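Local atomic coordinates of putative sugar binding protein (Geobacillus stearothermophilus, PDB entry 6GT9), a protein that binds galactose and glucose, probably as the extracellular sugar sensor of a three-component system linked to galactan utilization. Residues 31-36 / 282-287; 157-162 / 205-210. All coordinates share one frame; numbering follows the deposited sequence.

Contact 1 of 2, residues 31-36 / 282-287; sequences YHFVLV and EIVAGK
Y31, just before strand 32-36, and V284, at the C-terminal end of helix 269-284, are the closest pair of backbones, 9.1 Å from CA to CA. The contact belongs to one lobe of a two-lobed periplasmic binding protein fold, in which helices cover a parallel sheet of six strands. V284 makes the whole helix side of the contact. It reaches back toward the strand with both methyl groups, and each finds a different ring.

CG1 is anti to the backbone N (chi1 165°) and meets Y31 from the opposite direction. The gap from V284 CG1 to Y31 CE1 is 3.5 Å. Y31 CZ follows at 3.7 Å from the same methyl, so the contact is with the outer part of the ring. CG2, anti to the carbonyl carbon, is turned to F33 instead. F33 is buried, and on the same helix it also touches V277 and M280. Backbone bonds of Y31 and F33 to D62 tie this end of the strand to its neighbour 62-65.

Just beyond V284 the helix stops in a Schellman motif. G286 has positive phi (80°). G286 N bonds to I283 O, and K287 N closes the turn on E282 O at 2.9 Å. On the strand side, V284 CG2 comes to the buried ring of F33, 4.1 Å from F33 CE1.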
loop_
_atom_site.group_PDB
_atom_site.type_symbol
_atom_site.label_atom_id
_atom_site.label_comp_id
_atom_site.label_asym_id
_atom_site.label_seq_id
_atom_site.Cartn_x
_atom_site.Cartn_y
_atom_site.Cartn_z
ATOM N N TYR A 31 16.686 -18.847 -12.842
ATOM C CA TYR A 31 16.766 -18.020 -11.647
ATOM C C TYR A 31 15.480 -18.160 -10.840
ATOM O O TYR A 31 14.391 -18.271 -11.400
ATOM C CB TYR A 31 16.985 -16.551 -12.021
ATOM C CG TYR A 31 18.339 -16.256 -12.650
ATOM C CD1 TYR A 31 19.498 -16.332 -11.896
ATOM C CD2 TYR A 31 18.449 -15.877 -13.984
ATOM C CE1 TYR A 31 20.735 -16.056 -12.447
ATOM C CE2 TYR A 31 19.695 -15.595 -14.548
ATOM C CZ TYR A 31 20.830 -15.685 -13.766
ATOM O OH TYR A 31 22.083 -15.417 -14.288
ATOM N N HIS A 32 15.604 -18.121 -9.518
ATOM C CA HIS A 32 14.457 -18.188 -8.615
ATOM C C HIS A 32 14.377 -16.871 -7.851
ATOM O O HIS A 32 15.263 -16.565 -7.044
ATOM C CB HIS A 32 14.583 -19.372 -7.655
ATOM C CG HIS A 32 14.707 -20.706 -8.337
ATOM N ND1 HIS A 32 13.646 -21.332 -8.958
ATOM C CD2 HIS A 32 15.765 -21.537 -8.481
ATOM C CE1 HIS A 32 14.049 -22.483 -9.469
ATOM N NE2 HIS A 32 15.329 -22.633 -9.189
ATOM N N PHE A 33 13.326 -16.090 -8.119
ATOM C CA PHE A 33 13.013 -14.868 -7.390
ATOM C C PHE A 33 11.782 -15.111 -6.527
ATOM O O PHE A 33 10.829 -15.759 -6.971
ATOM C CB PHE A 33 12.697 -13.684 -8.321
ATOM C CG PHE A 33 13.805 -13.315 -9.285
ATOM C CD1 PHE A 33 15.093 -13.819 -9.143
ATOM C CD2 PHE A 33 13.538 -12.442 -10.330
ATOM C CE1 PHE A 33 16.096 -13.466 -10.044
ATOM C CE2 PHE A 33 14.531 -12.084 -11.226
ATOM C CZ PHE A 33 15.812 -12.614 -11.085
ATOM N N VAL A 34 11.786 -14.578 -5.310
ATOM C CA VAL A 34 10.644 -14.685 -4.411
ATOM C C VAL A 34 10.032 -13.301 -4.247
ATOM O O VAL A 34 10.750 -12.321 -4.021
ATOM C CB VAL A 34 11.041 -15.269 -3.046
ATOM C CG1 VAL A 34 9.809 -15.314 -2.117
ATOM C CG2 VAL A 34 11.645 -16.683 -3.220
ATOM N N LEU A 35 8.712 -13.220 -4.365
ATOM C CA LEU A 35 7.961 -12.003 -4.066
ATOM C C LEU A 35 7.133 -12.290 -2.824
ATOM O O LEU A 35 6.351 -13.245 -2.812
ATOM C CB LEU A 35 7.066 -11.590 -5.234
ATOM C CG LEU A 35 6.051 -10.472 -4.961
ATOM C CD1 LEU A 35 6.735 -9.148 -4.622
ATOM C CD2 LEU A 35 5.107 -10.310 -6.148
ATOM N N VAL A 36 7.328 -11.490 -1.782
ATOM C CA VAL A 36 6.621 -11.661 -0.518
ATOM C C VAL A 36 5.601 -10.531 -0.397
ATOM O O VAL A 36 5.994 -9.360 -0.284
ATOM C CB VAL A 36 7.586 -11.657 0.673
ATOM C CG1 VAL A 36 6.808 -11.831 1.969
ATOM C CG2 VAL A 36 8.639 -12.748 0.503
ATOM N N GLU A 282 18.308 -7.288 -13.737
ATOM C CA GLU A 282 19.444 -6.418 -14.040
ATOM C C GLU A 282 20.497 -6.472 -12.938
ATOM O O GLU A 282 21.697 -6.457 -13.217
ATOM C CB GLU A 282 18.953 -4.983 -14.236
ATOM C CG GLU A 282 18.115 -4.784 -15.478
ATOM C CD GLU A 282 18.959 -4.746 -16.741
ATOM O OE1 GLU A 282 19.678 -3.739 -16.956
ATOM O OE2 GLU A 282 18.913 -5.729 -17.512
ATOM N N ILE A 283 20.061 -6.505 -11.677
ATOM C CA ILE A 283 20.989 -6.606 -10.554
ATOM C C ILE A 283 21.731 -7.937 -10.602
ATOM O O ILE A 283 22.955 -7.997 -10.413
ATOM C CB ILE A 283 20.200 -6.441 -9.236
ATOM C CG1 ILE A 283 19.652 -5.022 -9.104
ATOM C CG2 ILE A 283 21.042 -6.852 -8.024
ATOM C CD1 ILE A 283 18.514 -4.921 -8.109
ATOM N N VAL A 284 21.000 -9.029 -10.849
ATOM C CA VAL A 284 21.629 -10.352 -10.916
ATOM C C VAL A 284 22.667 -10.401 -12.035
ATOM O O VAL A 284 23.631 -11.170 -11.967
ATOM C CB VAL A 284 20.542 -11.434 -11.078
ATOM C CG1 VAL A 284 21.128 -12.748 -11.500
ATOM C CG2 VAL A 284 19.773 -11.584 -9.767
ATOM N N ALA A 285 22.504 -9.561 -13.057
ATOM C CA ALA A 285 23.424 -9.465 -14.181
ATOM C C ALA A 285 24.629 -8.586 -13.889
ATOM O O ALA A 285 25.510 -8.469 -14.749
ATOM C CB ALA A 285 22.687 -8.928 -15.414
ATOM N N GLY A 286 24.691 -7.959 -12.714
ATOM C CA GLY A 286 25.747 -7.005 -12.426
ATOM C C GLY A 286 25.556 -5.617 -13.001
ATOM O O GLY A 286 26.545 -4.882 -13.156
ATOM N N LYS A 287 24.323 -5.220 -13.312
ATOM C CA LYS A 287 24.041 -3.926 -13.923
ATOM C C LYS A 287 23.406 -2.958 -12.928
ATOM O O LYS A 287 22.640 -3.353 -12.045
ATOM C CB LYS A 287 23.120 -4.080 -15.140
ATOM C CG LYS A 287 23.678 -5.012 -16.223
ATOM C CD LYS A 287 22.786 -5.001 -17.452
ATOM C CE LYS A 287 23.260 -6.006 -18.487
ATOM N NZ LYS A 287 22.548 -5.853 -19.791
#

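Contact 2 of 2, residues 157-162 / 205-210; sequences AIITGS and YTILKK
No aromatic ring or other flat side chain takes part where A157, I158 and I159 meet I207. The nearest backbone carbonyl is that of I158, whose O lies 4.5 Å from I207 CD1, a loose approach to a methyl.

The rest is aliphatic. I207 points from helix 197-210 toward strand 154-160 and supplies all of the helix side of the contact. Its closest approach is from I207 CG2 to A157 CB, at 3.7 Å. I207 CD1 stands 3.9 Å from the same A157 CB, so two branches of the isoleucine come to one small methyl from the same side. The extended outer torsion (chi2 176°) carries CD1 well beyond the branch point. There it also meets the flank of I159, with I207 CD1 4.3 Å from I159 CG1. I158 turns its side chain the other way, toward I187, I190 and Y218.

The helix axis runs 10.2 Å from the strand axis and nearly antiparallel to it, at 160°. This is the packing of a beta-alpha-beta crossover. Helix 197-210 leads from strand 185-192 to strand 216-219, and strand 154-160 lies between those two in the sheet. V214, in the loop after the helix, touches both A157 and I207.

Beyond I159, at the end of the strand, T160 OG1 bonds to T220 OG1. In the loop that follows, G161 N bonds to Q168 OE1. All four touching residues are buried. Between these two segments the contact is carbon against carbon. This is consistent with burial of apolar surface, not directional bonding, as what it contributes to seating the helix on the sheet.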
loop_
_atom_site.group_PDB
_atom_site.type_symbol
_atom_site.label_atom_id
_atom_site.label_comp_id
_atom_site.label_asym_id
_atom_site.label_seq_id
_atom_site.Cartn_x
_atom_site.Cartn_y
_atom_site.Cartn_z
ATOM N N ALA A 157 -11.972 11.607 10.355
ATOM C CA ALA A 157 -11.469 10.368 10.926
ATOM C C ALA A 157 -10.617 9.647 9.893
ATOM O O ALA A 157 -10.884 9.718 8.690
ATOM C CB ALA A 157 -12.610 9.452 11.385
ATOM N N ILE A 158 -9.609 8.925 10.384
ATOM C CA ILE A 158 -8.640 8.218 9.554
ATOM C C ILE A 158 -8.744 6.740 9.868
ATOM O O ILE A 158 -8.742 6.345 11.040
ATOM C CB ILE A 158 -7.198 8.697 9.797
ATOM C CG1 ILE A 158 -7.049 10.159 9.400
ATOM C CG2 ILE A 158 -6.191 7.793 9.034
ATOM C CD1 ILE A 158 -5.638 10.725 9.610
ATOM N N ILE A 159 -8.864 5.931 8.830
ATOM C CA ILE A 159 -8.684 4.491 8.944
ATOM C C ILE A 159 -7.406 4.130 8.195
ATOM O O ILE A 159 -7.236 4.483 7.022
ATOM C CB ILE A 159 -9.925 3.746 8.434
ATOM C CG1 ILE A 159 -11.124 4.206 9.280
ATOM C CG2 ILE A 159 -9.736 2.247 8.508
ATOM C CD1 ILE A 159 -12.377 3.482 9.029
ATOM N N THR A 160 -6.488 3.463 8.886
ATOM C CA THR A 160 -5.183 3.136 8.341
ATOM C C THR A 160 -4.958 1.633 8.476
ATOM O O THR A 160 -5.526 0.982 9.355
ATOM C CB THR A 160 -4.074 3.955 9.049
ATOM O OG1 THR A 160 -2.827 3.809 8.360
ATOM C CG2 THR A 160 -3.904 3.530 10.502
ATOM N N GLY A 161 -4.146 1.078 7.577
ATOM C CA GLY A 161 -3.908 -0.362 7.609
ATOM C C GLY A 161 -3.326 -0.839 8.928
ATOM O O GLY A 161 -3.732 -1.876 9.458
ATOM N N SER A 162 -2.367 -0.092 9.472
ATOM C CA SER A 162 -1.778 -0.371 10.776
ATOM C C SER A 162 -0.965 0.845 11.187
ATOM O O SER A 162 -0.565 1.648 10.344
ATOM C CB SER A 162 -0.894 -1.630 10.755
ATOM O OG SER A 162 0.215 -1.479 9.889
ATOM N N TYR A 205 -17.926 2.282 11.993
ATOM C CA TYR A 205 -19.151 2.315 12.786
ATOM C C TYR A 205 -18.883 2.831 14.198
ATOM O O TYR A 205 -19.556 3.754 14.669
ATOM C CB TYR A 205 -19.780 0.923 12.805
ATOM C CG TYR A 205 -21.026 0.804 13.649
ATOM C CD1 TYR A 205 -22.275 1.116 13.126
ATOM C CD2 TYR A 205 -20.952 0.369 14.966
ATOM C CE1 TYR A 205 -23.414 1.004 13.899
ATOM C CE2 TYR A 205 -22.084 0.255 15.746
ATOM C CZ TYR A 205 -23.310 0.575 15.208
ATOM O OH TYR A 205 -24.441 0.466 15.985
ATOM N N THR A 206 -17.880 2.269 14.878
ATOM C CA THR A 206 -17.570 2.729 16.231
ATOM C C THR A 206 -17.094 4.180 16.246
ATOM O O THR A 206 -17.358 4.902 17.212
ATOM C CB THR A 206 -16.526 1.814 16.879
ATOM O OG1 THR A 206 -15.305 1.866 16.135
ATOM C CG2 THR A 206 -17.014 0.380 16.898
ATOM N N ILE A 207 -16.395 4.626 15.195
ATOM C CA ILE A 207 -16.006 6.036 15.113
ATOM C C ILE A 207 -17.242 6.923 15.070
ATOM O O ILE A 207 -17.318 7.947 15.763
ATOM C CB ILE A 207 -15.100 6.287 13.890
ATOM C CG1 ILE A 207 -13.704 5.714 14.096
ATOM C CG2 ILE A 207 -14.993 7.785 13.606
ATOM C CD1 ILE A 207 -12.805 5.858 12.875
ATOM N N LEU A 208 -18.230 6.546 14.254
ATOM C CA LEU A 208 -19.422 7.374 14.130
ATOM C C LEU A 208 -20.239 7.388 15.419
ATOM O O LEU A 208 -20.886 8.397 15.719
ATOM C CB LEU A 208 -20.265 6.901 12.945
ATOM C CG LEU A 208 -19.492 7.044 11.622
ATOM C CD1 LEU A 208 -20.246 6.452 10.431
ATOM C CD2 LEU A 208 -19.144 8.503 11.374
ATOM N N LYS A 209 -20.203 6.315 16.213
ATOM C CA LYS A 209 -20.991 6.352 17.445
ATOM C C LYS A 209 -20.289 7.162 18.536
ATOM O O LYS A 209 -20.948 7.900 19.275
ATOM C CB LYS A 209 -21.341 4.932 17.919
ATOM C CG LYS A 209 -20.212 4.055 18.461
ATOM C CD LYS A 209 -20.768 2.659 18.864
ATOM C CE LYS A 209 -19.662 1.651 19.214
ATOM N NZ LYS A 209 -19.834 0.302 18.566
ATOM N N LYS A 210 -18.956 7.084 18.623
ATOM C CA LYS A 210 -18.225 7.911 19.582
ATOM C C LYS A 210 -18.058 9.354 19.115
ATOM O O LYS A 210 -17.930 10.257 19.950
ATOM C CB LYS A 210 -16.848 7.317 19.868
ATOM C CG LYS A 210 -16.858 6.170 20.867
ATOM C CD LYS A 210 -15.445 5.871 21.361
ATOM C CE LYS A 210 -14.790 7.118 21.947
ATOM N NZ LYS A 210 -13.409 6.844 22.440
#

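How the contacts relate
The two contacts sit in different lobes of the binding protein, on opposite sides of the centre of the chain. Their centres are 40 Å apart, and their nearest atoms about 14 Å, with no touch. Contact 2 is nested along the chain inside the loop closed by contact 1. Each joins a helix to a sheet strand by apolar side chains, contact 1 at a partly exposed outer end, contact 2 in a buried core. Galactose binds between the lobes. Contact 1 lies away from the sugar site. Contact 2 is nearer: the I159 side chain is about 10 Å from the galactose, and that of I158 about 8 Å from the side chain of sugar-binding R171.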